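Local structure of quinoline 2-oxidoreductase large subunit (Pseudomonas putida, 1T3Q) at residues B[33-38]-B[280-285]; B[205-210]-B[218-223]; B[637-642]-B[663-668]. The protein binds the molybdenum and pterin cytosine dinucleotide cofactor of a molybdenum hydroxylase of the xanthine dehydrogenase family, which probably oxidises quinoline at its 2-position. All blocks are in the same frame, centred on the assembly; numbering follows the deposited sequence.

From the N terminus, the first segment met is 33-38, in the loop between helix 23-27 and strand 43-49. Contact 1 closes only at 280-285, tying this loop of the a/b hammerhead region to the sheet of the molybdopterin-binding region, and contact 2, a short hairpin of 205-210 and 218-223, opens and closes within that excursion. The two touch: Trp281 N lies 2.8 Å from Ala206 O, a probable hydrogen bond between neighbouring strands of one mixed sheet, and Leu37 packs on Trp220. Contact 3 follows in series, pairing 637-642 with 663-668 in another sheet on the opposite side of the chain's centre, about 37 Å from contact 1 between centres.

Contact 1: residues B[33-38]-B[280-285]; sequences YIADLV and RWIEDR
Arg280 and Ile282 both turn from their strand toward the 3-10 turn at 34-36, but they meet it in different ways. The arginine runs out extended from CG to NE, and its guanidinium approaches the turn by an edge. Arg280 NH1 donates to Ala35 O at 3.0 Å, nearly straight (165°), on a lone pair of the carbonyl and within the guanidinium plane. Along the same edge, Arg280 NE donates to a water 2.8 Å away, and that water donates to the carbonyl O atoms of Ile34 and Leu37. One direct bond and one through water would probably restrain the guanidinium's rotation. Ile282 CG1 lies 3.3 Å from the guanidinium plane, over the centre of one face. Ile282 CD1 continues to Ala35 CA at 3.6 Å and to Ile34 CG2 at 3.8 Å, the two isoleucine side chains sliding past each other in opposite directions. Asp36 turns away, forming salt bridges with Arg36 and Lys45 of the small subunit. With one carbonyl held directly and two through a water, a loop of the a/b hammerhead region is joined to strand 279-282 of the molybdopterin-binding region, whose mixed sheet also includes strand 43-49.

Contact 2: residues B[205-210]-B[218-223]; sequences GAVAQY and ILWTAT
Val207 and Trp220 form an antiparallel hydrogen-bonded pair: Val207 N reaches Trp220 O, and Trp220 N reaches Val207 O, each at 2.8 Å. The next such pair repeats this, Gln209 N to Ile218 O at 2.8 Å and Ile218 N to Gln209 O at 3.0 Å. Between them, Ala208 and Leu219 turn their backbone polar groups outward, to Val279 on one side and to Glu245 and Arg247 on the other. At the far end Ala222 N meets Gly205 O in a longer, nearly straight bond (3.3 Å, 174°), and a water links Gly205 N to Ala222 O. Thr221 OG1 is satisfied by Glu265 OE1 of helix 263-275 and by a second water, which donates to it at 2.7 Å. The Trp220 ring presents its edge to Val207 O and Gln209 CB, Ile218 CG2 lies over one face, offset toward the rim, and Leu37 packs on the opposite face; Trp220 NE1 is hydrogen-bonded to a glycerol. An alanine at Trp220 would probably open a gap between Ile218 and Leu37 and leave the Gln209 side chain freer to turn. Strand axes at 168° and alternating pairs identify an antiparallel beta hairpin between strands 279-282 and 244-247 of the mixed sheet.

Contact 3: residues B[637-642]-B[663-668]; sequences LANGGH and VEDCGT. With MCN (pterin cytosine dinucleotide), chain N.
Asn639 and Asp665 bring two flat groups together on one face of a strand pair: amide and carboxylate cross obliquely, their planes 49° apart. Asn639 CG stands between its backbone N and carbonyl carbon (chi1 71°), which lays the amide end against the Asp665 methylene, with Asn639 CG 3.9 Å from Asp665 CB. The carboxylate is gripped at both oxygens. Its OD1 takes Gly667 N at 3.0 Å, making an Asx turn, and its OD2 is hydrogen-bonded to Thr425 and Thr729. The third flat group is the cytosine of the cofactor. At its edge, close to the ring plane, MCN N4 donates to Thr668 O at 2.9 Å; to one side of that plane, Cys666 SG stands 3.6 Å from MCN N4, displaced toward the amino end.

The backbones run antiparallel, their axes at 179°. Asn639 pairs with Asp665 and Gly641 with Val663 through two hydrogen bonds each, for example Gly641 N to Val663 O at 2.8 Å. At the non-hydrogen-bonded pair between them, Gly640 CA comes to 3.0 Å from Val663 O, and a CB placed there would clash with that oxygen. The Asx turn follows directly where the strand pairing stops, and the chain goes on to the cytosine. By holding Gly667 N, just before Thr668, the carboxylate probably helps to position the carbonyl that accepts from MCN N4.

Outside the pair, strand 454-467 bonds to Ala638, Gly640 and His642, whose ring meets that of Phe463, while Glu664 bonds to Arg725 of strand 722-726. Helix 426-437 packs on the face bearing Asn639 and Val663, and helix 744-761 touches His642 and Glu664, placing the pair centrally in a four-stranded sheet with helices packed against it.

Contact 1: residues B[33-38]-B[280-285]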
loop_
_atom_site.group_PDB
_atom_site.type_symbol
_atom_site.label_atom_id
_atom_site.label_comp_id
_atom_site.label_asym_id
_atom_site.label_seq_id
_atom_site.Cartn_x
_atom_site.Cartn_y
_atom_site.Cartn_z
ATOM N N TYR B 33 -3.598 -2.409 -12.267
ATOM C CA TYR B 33 -4.948 -2.958 -12.281
ATOM C C TYR B 33 -5.119 -4.011 -11.182
ATOM O O TYR B 33 -4.148 -4.436 -10.555
ATOM C CB TYR B 33 -5.263 -3.550 -13.658
ATOM C CG TYR B 33 -5.099 -2.565 -14.804
ATOM C CD1 TYR B 33 -3.835 -2.258 -15.312
ATOM C CD2 TYR B 33 -6.211 -1.951 -15.388
ATOM C CE1 TYR B 33 -3.679 -1.366 -16.382
ATOM C CE2 TYR B 33 -6.069 -1.057 -16.455
ATOM C CZ TYR B 33 -4.799 -0.774 -16.949
ATOM O OH TYR B 33 -4.659 0.070 -18.027
ATOM N N ILE B 34 -6.354 -4.443 -10.957
ATOM C CA ILE B 34 -6.624 -5.393 -9.887
ATOM C C ILE B 34 -5.778 -6.674 -9.911
ATOM O O ILE B 34 -5.279 -7.109 -8.874
ATOM C CB ILE B 34 -8.137 -5.734 -9.842
ATOM C CG1 ILE B 34 -8.462 -6.510 -8.565
ATOM C CG2 ILE B 34 -8.544 -6.501 -11.084
ATOM C CD1 ILE B 34 -8.213 -5.714 -7.291
ATOM N N ALA B 35 -5.598 -7.273 -11.083
ATOM C CA ALA B 35 -4.809 -8.499 -11.182
ATOM C C ALA B 35 -3.316 -8.264 -10.962
ATOM O O ALA B 35 -2.564 -9.209 -10.727
ATOM C CB ALA B 35 -5.044 -9.166 -12.543
ATOM N N ASP B 36 -2.880 -7.008 -11.033
ATOM C CA ASP B 36 -1.465 -6.694 -10.843
ATOM C C ASP B 36 -1.087 -6.578 -9.373
ATOM O O ASP B 36 0.092 -6.609 -9.026
ATOM C CB ASP B 36 -1.098 -5.380 -11.556
ATOM C CG ASP B 36 -1.485 -5.386 -13.023
ATOM O OD1 ASP B 36 -1.471 -6.479 -13.621
ATOM O OD2 ASP B 36 -1.794 -4.305 -13.583
ATOM N N LEU B 37 -2.085 -6.452 -8.506
ATOM C CA LEU B 37 -1.820 -6.310 -7.081
ATOM C C LEU B 37 -1.190 -7.559 -6.472
ATOM O O LEU B 37 -1.613 -8.680 -6.744
ATOM C CB LEU B 37 -3.119 -5.970 -6.336
ATOM C CG LEU B 37 -3.002 -5.730 -4.825
ATOM C CD1 LEU B 37 -2.296 -4.410 -4.558
ATOM C CD2 LEU B 37 -4.399 -5.707 -4.204
ATOM N N VAL B 38 -0.167 -7.349 -5.650
ATOM C CA VAL B 38 0.519 -8.445 -4.979
ATOM C C VAL B 38 0.523 -8.198 -3.479
ATOM O O VAL B 38 1.012 -7.167 -3.012
ATOM C CB VAL B 38 1.987 -8.580 -5.458
ATOM C CG1 VAL B 38 2.715 -9.639 -4.620
ATOM C CG2 VAL B 38 2.019 -8.973 -6.936
ATOM N N ARG B 280 -7.540 -13.499 -3.313
ATOM C CA ARG B 280 -7.627 -12.908 -4.636
ATOM C C ARG B 280 -8.596 -13.614 -5.574
ATOM O O ARG B 280 -8.546 -14.837 -5.737
ATOM C CB ARG B 280 -6.223 -12.904 -5.254
ATOM C CG ARG B 280 -6.096 -12.446 -6.708
ATOM C CD ARG B 280 -4.615 -12.522 -7.065
ATOM N NE ARG B 280 -4.231 -11.922 -8.337
ATOM C CZ ARG B 280 -4.241 -12.555 -9.503
ATOM N NH1 ARG B 280 -3.856 -11.923 -10.601
ATOM N NH2 ARG B 280 -4.640 -13.818 -9.577
ATOM N N TRP B 281 -9.478 -12.824 -6.183
ATOM C CA TRP B 281 -10.444 -13.321 -7.154
ATOM C C TRP B 281 -10.265 -12.566 -8.468
ATOM O O TRP B 281 -10.589 -11.383 -8.553
ATOM C CB TRP B 281 -11.883 -13.106 -6.670
ATOM C CG TRP B 281 -12.916 -13.219 -7.773
ATOM C CD1 TRP B 281 -13.180 -14.316 -8.544
ATOM C CD2 TRP B 281 -13.818 -12.192 -8.220
ATOM N NE1 TRP B 281 -14.184 -14.038 -9.442
ATOM C CE2 TRP B 281 -14.595 -12.743 -9.266
ATOM C CE3 TRP B 281 -14.045 -10.863 -7.836
ATOM C CZ2 TRP B 281 -15.586 -12.010 -9.934
ATOM C CZ3 TRP B 281 -15.031 -10.131 -8.498
ATOM C CH2 TRP B 281 -15.790 -10.710 -9.537
ATOM N N ILE B 282 -9.732 -13.249 -9.476
ATOM C CA ILE B 282 -9.555 -12.665 -10.801
ATOM C C ILE B 282 -10.227 -13.669 -11.731
ATOM O O ILE B 282 -9.706 -14.760 -11.965
ATOM C CB ILE B 282 -8.059 -12.530 -11.181
ATOM C CG1 ILE B 282 -7.346 -11.601 -10.195
ATOM C CG2 ILE B 282 -7.936 -12.008 -12.608
ATOM C CD1 ILE B 282 -7.846 -10.157 -10.217
ATOM N N GLU B 283 -11.394 -13.307 -12.252
ATOM C CA GLU B 283 -12.142 -14.216 -13.112
ATOM C C GLU B 283 -11.594 -14.294 -14.527
ATOM O O GLU B 283 -10.939 -13.358 -15.001
ATOM C CB GLU B 283 -13.612 -13.800 -13.162
ATOM C CG GLU B 283 -13.931 -12.749 -14.211
ATOM C CD GLU B 283 -15.371 -12.280 -14.152
ATOM O OE1 GLU B 283 -16.240 -13.060 -13.701
ATOM O OE2 GLU B 283 -15.636 -11.135 -14.578
ATOM N N ASP B 284 -11.852 -15.414 -15.196
ATOM C CA ASP B 284 -11.402 -15.576 -16.574
ATOM C C ASP B 284 -12.515 -15.135 -17.521
ATOM O O ASP B 284 -13.618 -14.809 -17.079
ATOM C CB ASP B 284 -10.962 -17.022 -16.847
ATOM C CG ASP B 284 -12.076 -18.040 -16.653
ATOM O OD1 ASP B 284 -11.765 -19.148 -16.167
ATOM O OD2 ASP B 284 -13.242 -17.758 -16.997
ATOM N N ARG B 285 -12.236 -15.119 -18.820
ATOM C CA ARG B 285 -13.220 -14.671 -19.796
ATOM C C ARG B 285 -14.539 -15.449 -19.787
ATOM O O ARG B 285 -15.605 -14.864 -19.967
ATOM C CB ARG B 285 -12.610 -14.691 -21.200
ATOM C CG ARG B 285 -13.529 -14.139 -22.287
ATOM C CD ARG B 285 -13.996 -12.716 -21.987
ATOM N NE ARG B 285 -12.885 -11.792 -21.761
ATOM C CZ ARG B 285 -13.035 -10.508 -21.444
ATOM N NH1 ARG B 285 -14.254 -9.992 -21.310
ATOM N NH2 ARG B 285 -11.969 -9.737 -21.264
HETATM O O HOH W 1 -4.153 -9.234 -7.677
#

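Contact 2: residues B[205-210]-B[218-223]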
loop_
_atom_site.group_PDB
_atom_site.type_symbol
_atom_site.label_atom_id
_atom_site.label_comp_id
_atom_site.label_asym_id
_atom_site.label_seq_id
_atom_site.Cartn_x
_atom_site.Cartn_y
_atom_site.Cartn_z
ATOM N N GLY B 205 -12.601 -8.452 -10.932
ATOM C CA GLY B 205 -11.644 -8.963 -9.976
ATOM C C GLY B 205 -11.685 -8.187 -8.681
ATOM O O GLY B 205 -12.129 -7.042 -8.644
ATOM N N ALA B 206 -11.230 -8.823 -7.611
ATOM C CA ALA B 206 -11.195 -8.189 -6.309
ATOM C C ALA B 206 -10.250 -8.962 -5.398
ATOM O O ALA B 206 -10.051 -10.164 -5.570
ATOM C CB ALA B 206 -12.600 -8.140 -5.707
ATOM N N VAL B 207 -9.657 -8.257 -4.439
ATOM C CA VAL B 207 -8.738 -8.857 -3.484
ATOM C C VAL B 207 -9.085 -8.284 -2.119
ATOM O O VAL B 207 -9.140 -7.066 -1.948
ATOM C CB VAL B 207 -7.259 -8.507 -3.804
ATOM C CG1 VAL B 207 -6.334 -9.172 -2.796
ATOM C CG2 VAL B 207 -6.910 -8.959 -5.213
ATOM N N ALA B 208 -9.334 -9.162 -1.153
ATOM C CA ALA B 208 -9.672 -8.720 0.191
ATOM C C ALA B 208 -8.564 -9.063 1.176
ATOM O O ALA B 208 -7.922 -10.104 1.071
ATOM C CB ALA B 208 -10.985 -9.368 0.641
ATOM N N GLN B 209 -8.341 -8.171 2.129
ATOM C CA GLN B 209 -7.338 -8.390 3.150
ATOM C C GLN B 209 -7.953 -8.033 4.492
ATOM O O GLN B 209 -8.175 -6.855 4.795
ATOM C CB GLN B 209 -6.101 -7.522 2.903
ATOM C CG GLN B 209 -4.984 -7.755 3.918
ATOM C CD GLN B 209 -3.746 -6.932 3.617
ATOM O OE1 GLN B 209 -2.645 -7.470 3.486
ATOM N NE2 GLN B 209 -3.921 -5.622 3.505
ATOM N N TYR B 210 -8.250 -9.058 5.282
ATOM C CA TYR B 210 -8.825 -8.849 6.601
ATOM C C TYR B 210 -7.731 -9.050 7.633
ATOM O O TYR B 210 -7.003 -10.042 7.589
ATOM C CB TYR B 210 -9.957 -9.839 6.869
ATOM C CG TYR B 210 -10.645 -9.568 8.179
ATOM C CD1 TYR B 210 -11.635 -8.596 8.273
ATOM C CD2 TYR B 210 -10.266 -10.244 9.339
ATOM C CE1 TYR B 210 -12.235 -8.295 9.495
ATOM C CE2 TYR B 210 -10.858 -9.952 10.567
ATOM C CZ TYR B 210 -11.843 -8.974 10.636
ATOM O OH TYR B 210 -12.426 -8.668 11.846
ATOM N N ILE B 218 -9.690 -4.406 4.085
ATOM C CA ILE B 218 -9.386 -3.592 2.914
ATOM C C ILE B 218 -9.821 -4.445 1.733
ATOM O O ILE B 218 -9.400 -5.595 1.604
ATOM C CB ILE B 218 -7.875 -3.299 2.754
ATOM C CG1 ILE B 218 -7.366 -2.458 3.925
ATOM C CG2 ILE B 218 -7.633 -2.552 1.440
ATOM C CD1 ILE B 218 -5.875 -2.144 3.841
ATOM N N LEU B 219 -10.687 -3.897 0.894
ATOM C CA LEU B 219 -11.151 -4.603 -0.283
ATOM C C LEU B 219 -10.750 -3.838 -1.531
ATOM O O LEU B 219 -11.237 -2.727 -1.768
ATOM C CB LEU B 219 -12.675 -4.756 -0.271
ATOM C CG LEU B 219 -13.282 -5.315 -1.568
ATOM C CD1 LEU B 219 -12.775 -6.732 -1.818
ATOM C CD2 LEU B 219 -14.805 -5.312 -1.462
ATOM N N TRP B 220 -9.845 -4.422 -2.307
ATOM C CA TRP B 220 -9.419 -3.831 -3.570
ATOM C C TRP B 220 -10.388 -4.418 -4.583
ATOM O O TRP B 220 -10.579 -5.628 -4.622
ATOM C CB TRP B 220 -8.010 -4.286 -3.946
ATOM C CG TRP B 220 -6.904 -3.605 -3.221
ATOM C CD1 TRP B 220 -6.196 -2.512 -3.641
ATOM C CD2 TRP B 220 -6.328 -4.005 -1.976
ATOM N NE1 TRP B 220 -5.208 -2.216 -2.732
ATOM C CE2 TRP B 220 -5.267 -3.117 -1.701
ATOM C CE3 TRP B 220 -6.605 -5.034 -1.065
ATOM C CZ2 TRP B 220 -4.476 -3.225 -0.551
ATOM C CZ3 TRP B 220 -5.819 -5.143 0.080
ATOM C CH2 TRP B 220 -4.765 -4.242 0.327
ATOM N N THR B 221 -11.033 -3.577 -5.379
ATOM C CA THR B 221 -11.953 -4.101 -6.374
ATOM C C THR B 221 -12.069 -3.188 -7.582
ATOM O O THR B 221 -12.056 -1.967 -7.446
ATOM C CB THR B 221 -13.366 -4.349 -5.776
ATOM O OG1 THR B 221 -14.262 -4.717 -6.828
ATOM C CG2 THR B 221 -13.898 -3.109 -5.066
ATOM N N ALA B 222 -12.155 -3.794 -8.763
ATOM C CA ALA B 222 -12.292 -3.045 -10.008
ATOM C C ALA B 222 -13.759 -2.635 -10.106
ATOM O O ALA B 222 -14.551 -3.269 -10.804
ATOM C CB ALA B 222 -11.906 -3.919 -11.190
ATOM N N THR B 223 -14.110 -1.571 -9.398
ATOM C CA THR B 223 -15.488 -1.101 -9.379
ATOM C C THR B 223 -15.634 0.355 -9.794
ATOM O O THR B 223 -14.686 1.144 -9.712
ATOM C CB THR B 223 -16.092 -1.267 -7.964
ATOM O OG1 THR B 223 -17.456 -0.831 -7.968
ATOM C CG2 THR B 223 -15.311 -0.427 -6.950
HETATM O O HOH W 2 -14.934 -6.444 -8.757
HETATM O O HOH W 3 -14.592 -6.092 -11.141
#

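Contact 3: residues B[637-642]-B[663-668]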
loop_
_atom_site.group_PDB
_atom_site.type_symbol
_atom_site.label_atom_id
_atom_site.label_comp_id
_atom_site.label_asym_id
_atom_site.label_seq_id
_atom_site.Cartn_x
_atom_site.Cartn_y
_atom_site.Cartn_z
ATOM N N LEU B 637 -30.349 17.478 -19.273
ATOM C CA LEU B 637 -30.479 16.779 -20.544
ATOM C C LEU B 637 -29.474 17.165 -21.620
ATOM O O LEU B 637 -29.378 18.327 -21.993
ATOM C CB LEU B 637 -31.878 16.998 -21.112
ATOM C CG LEU B 637 -33.050 16.689 -20.179
ATOM C CD1 LEU B 637 -34.359 16.989 -20.884
ATOM C CD2 LEU B 637 -32.984 15.235 -19.741
ATOM N N ALA B 638 -28.731 16.179 -22.113
ATOM C CA ALA B 638 -27.775 16.414 -23.193
ATOM C C ALA B 638 -28.504 15.937 -24.442
ATOM O O ALA B 638 -29.559 15.310 -24.339
ATOM C CB ALA B 638 -26.509 15.599 -22.974
ATOM N N ASN B 639 -27.964 16.220 -25.623
ATOM C CA ASN B 639 -28.632 15.778 -26.840
ATOM C C ASN B 639 -27.662 15.669 -28.000
ATOM O O ASN B 639 -26.517 16.106 -27.909
ATOM C CB ASN B 639 -29.775 16.745 -27.204
ATOM C CG ASN B 639 -29.268 18.090 -27.694
ATOM O OD1 ASN B 639 -29.052 18.289 -28.892
ATOM N ND2 ASN B 639 -29.058 19.012 -26.770
ATOM N N GLY B 640 -28.127 15.071 -29.087
ATOM C CA GLY B 640 -27.285 14.924 -30.252
ATOM C C GLY B 640 -27.961 14.081 -31.303
ATOM O O GLY B 640 -29.169 13.839 -31.249
ATOM N N GLY B 641 -27.174 13.629 -32.269
ATOM C CA GLY B 641 -27.713 12.808 -33.328
ATOM C C GLY B 641 -26.612 12.000 -33.977
ATOM O O GLY B 641 -25.435 12.339 -33.867
ATOM N N HIS B 642 -27.002 10.917 -34.638
ATOM C CA HIS B 642 -26.058 10.057 -35.328
ATOM C C HIS B 642 -26.672 9.626 -36.641
ATOM O O HIS B 642 -27.889 9.482 -36.753
ATOM C CB HIS B 642 -25.745 8.798 -34.512
ATOM C CG HIS B 642 -25.153 9.076 -33.169
ATOM N ND1 HIS B 642 -25.922 9.304 -32.049
ATOM C CD2 HIS B 642 -23.863 9.190 -32.770
ATOM C CE1 HIS B 642 -25.132 9.550 -31.018
ATOM N NE2 HIS B 642 -23.877 9.487 -31.429
ATOM N N VAL B 663 -23.302 14.198 -34.053
ATOM C CA VAL B 663 -23.483 15.575 -33.612
ATOM C C VAL B 663 -23.756 15.451 -32.118
ATOM O O VAL B 663 -24.712 14.790 -31.712
ATOM C CB VAL B 663 -24.688 16.253 -34.287
ATOM C CG1 VAL B 663 -24.949 17.601 -33.624
ATOM C CG2 VAL B 663 -24.422 16.438 -35.770
ATOM N N GLU B 664 -22.917 16.069 -31.298
ATOM C CA GLU B 664 -23.098 15.974 -29.854
ATOM C C GLU B 664 -23.179 17.316 -29.155
ATOM O O GLU B 664 -22.438 18.243 -29.474
ATOM C CB GLU B 664 -21.951 15.159 -29.230
ATOM C CG GLU B 664 -21.902 15.194 -27.701
ATOM C CD GLU B 664 -23.051 14.432 -27.051
ATOM O OE1 GLU B 664 -23.362 14.708 -25.870
ATOM O OE2 GLU B 664 -23.637 13.550 -27.715
ATOM N N ASP B 665 -24.099 17.412 -28.202
ATOM C CA ASP B 665 -24.252 18.621 -27.409
ATOM C C ASP B 665 -24.302 18.189 -25.954
ATOM O O ASP B 665 -25.355 17.780 -25.456
ATOM C CB ASP B 665 -25.541 19.377 -27.759
ATOM C CG ASP B 665 -25.619 20.754 -27.090
ATOM O OD1 ASP B 665 -25.072 20.929 -25.983
ATOM O OD2 ASP B 665 -26.245 21.667 -27.667
ATOM N N CYS B 666 -23.154 18.254 -25.289
ATOM C CA CYS B 666 -23.055 17.901 -23.878
ATOM C C CYS B 666 -22.759 19.184 -23.121
ATOM O O CYS B 666 -21.989 19.200 -22.160
ATOM C CB CYS B 666 -21.934 16.875 -23.649
ATOM S SG CYS B 666 -20.292 17.370 -24.247
ATOM N N GLY B 667 -23.384 20.271 -23.564
ATOM C CA GLY B 667 -23.149 21.545 -22.925
ATOM C C GLY B 667 -21.682 21.881 -23.103
ATOM O O GLY B 667 -21.102 21.603 -24.152
ATOM N N THR B 668 -21.079 22.465 -22.078
ATOM C CA THR B 668 -19.671 22.835 -22.129
ATOM C C THR B 668 -18.779 21.597 -22.050
ATOM O O THR B 668 -18.861 20.835 -21.093
ATOM C CB THR B 668 -19.306 23.769 -20.954
ATOM O OG1 THR B 668 -20.049 24.988 -21.069
ATOM C CG2 THR B 668 -17.811 24.084 -20.953
HETATM N N1 MCN N . -16.505 14.854 -20.495
HETATM C C2 MCN N . -15.990 16.153 -20.812
HETATM N N3 MCN N . -16.977 17.121 -20.915
HETATM C C4 MCN N . -18.346 16.935 -20.751
HETATM C C5 MCN N . -18.816 15.579 -20.440
HETATM C C6 MCN N . -17.907 14.557 -20.310
HETATM O O2 MCN N . -14.806 16.330 -20.990
HETATM N N4 MCN N . -19.194 17.934 -20.867
HETATM C "C1'" MCN N . -15.412 13.733 -20.328
HETATM C C2D MCN N . -15.049 13.487 -18.793
HETATM O "O2'" MCN N . -13.626 13.132 -18.665
HETATM C "C3'" MCN N . -16.016 12.397 -18.380
HETATM C C4D MCN N . -16.128 11.504 -19.592
HETATM O O4D MCN N . -15.843 12.414 -20.769
HETATM O "O3'" MCN N . -15.480 11.671 -17.219
HETATM C "C5'" MCN N . -17.436 10.669 -19.695
HETATM O "O5'" MCN N . -18.485 11.591 -19.536
HETATM P PA MCN N . -19.628 11.480 -18.452
HETATM O O1A MCN N . -19.373 12.579 -17.467
HETATM O O2A MCN N . -20.909 11.425 -19.268
HETATM O O3A MCN N . -19.692 10.044 -17.689
HETATM P PB MCN N . -18.770 9.421 -16.538
HETATM O O1B MCN N . -19.650 9.198 -15.351
HETATM O O2B MCN N . -17.525 10.233 -16.336
HETATM O O3B MCN N . -18.303 8.017 -17.158
HETATM C C10 MCN N . -19.142 6.891 -17.105
HETATM C "C9'" MCN N . -19.666 6.708 -18.492
HETATM C "C8'" MCN N . -20.515 5.417 -18.425
HETATM S "S8'" MCN N . -21.932 5.492 -17.339
HETATM C "C7'" MCN N . -20.297 4.295 -19.114
HETATM S "S7'" MCN N . -21.279 2.807 -19.007
HETATM C "C6'" MCN N . -19.035 4.240 -20.039
HETATM C C7 MCN N . -18.648 5.620 -20.500
HETATM O "O9'" MCN N . -18.485 6.501 -19.401
HETATM N "N5'" MCN N . -18.005 3.427 -19.268
HETATM C C4A MCN N . -16.708 3.664 -19.874
HETATM N "N8'" MCN N . -17.350 5.575 -21.254
HETATM C C4B MCN N . -16.369 4.626 -20.843
HETATM N "N1'" MCN N . -15.084 4.825 -21.407
HETATM C "C2'" MCN N . -14.125 3.989 -20.945
HETATM N "N2'" MCN N . -12.885 4.128 -21.462
HETATM N "N3'" MCN N . -14.355 3.035 -19.974
HETATM C "C4'" MCN N . -15.630 2.785 -19.343
HETATM O "O4'" MCN N . -15.748 1.930 -18.499
#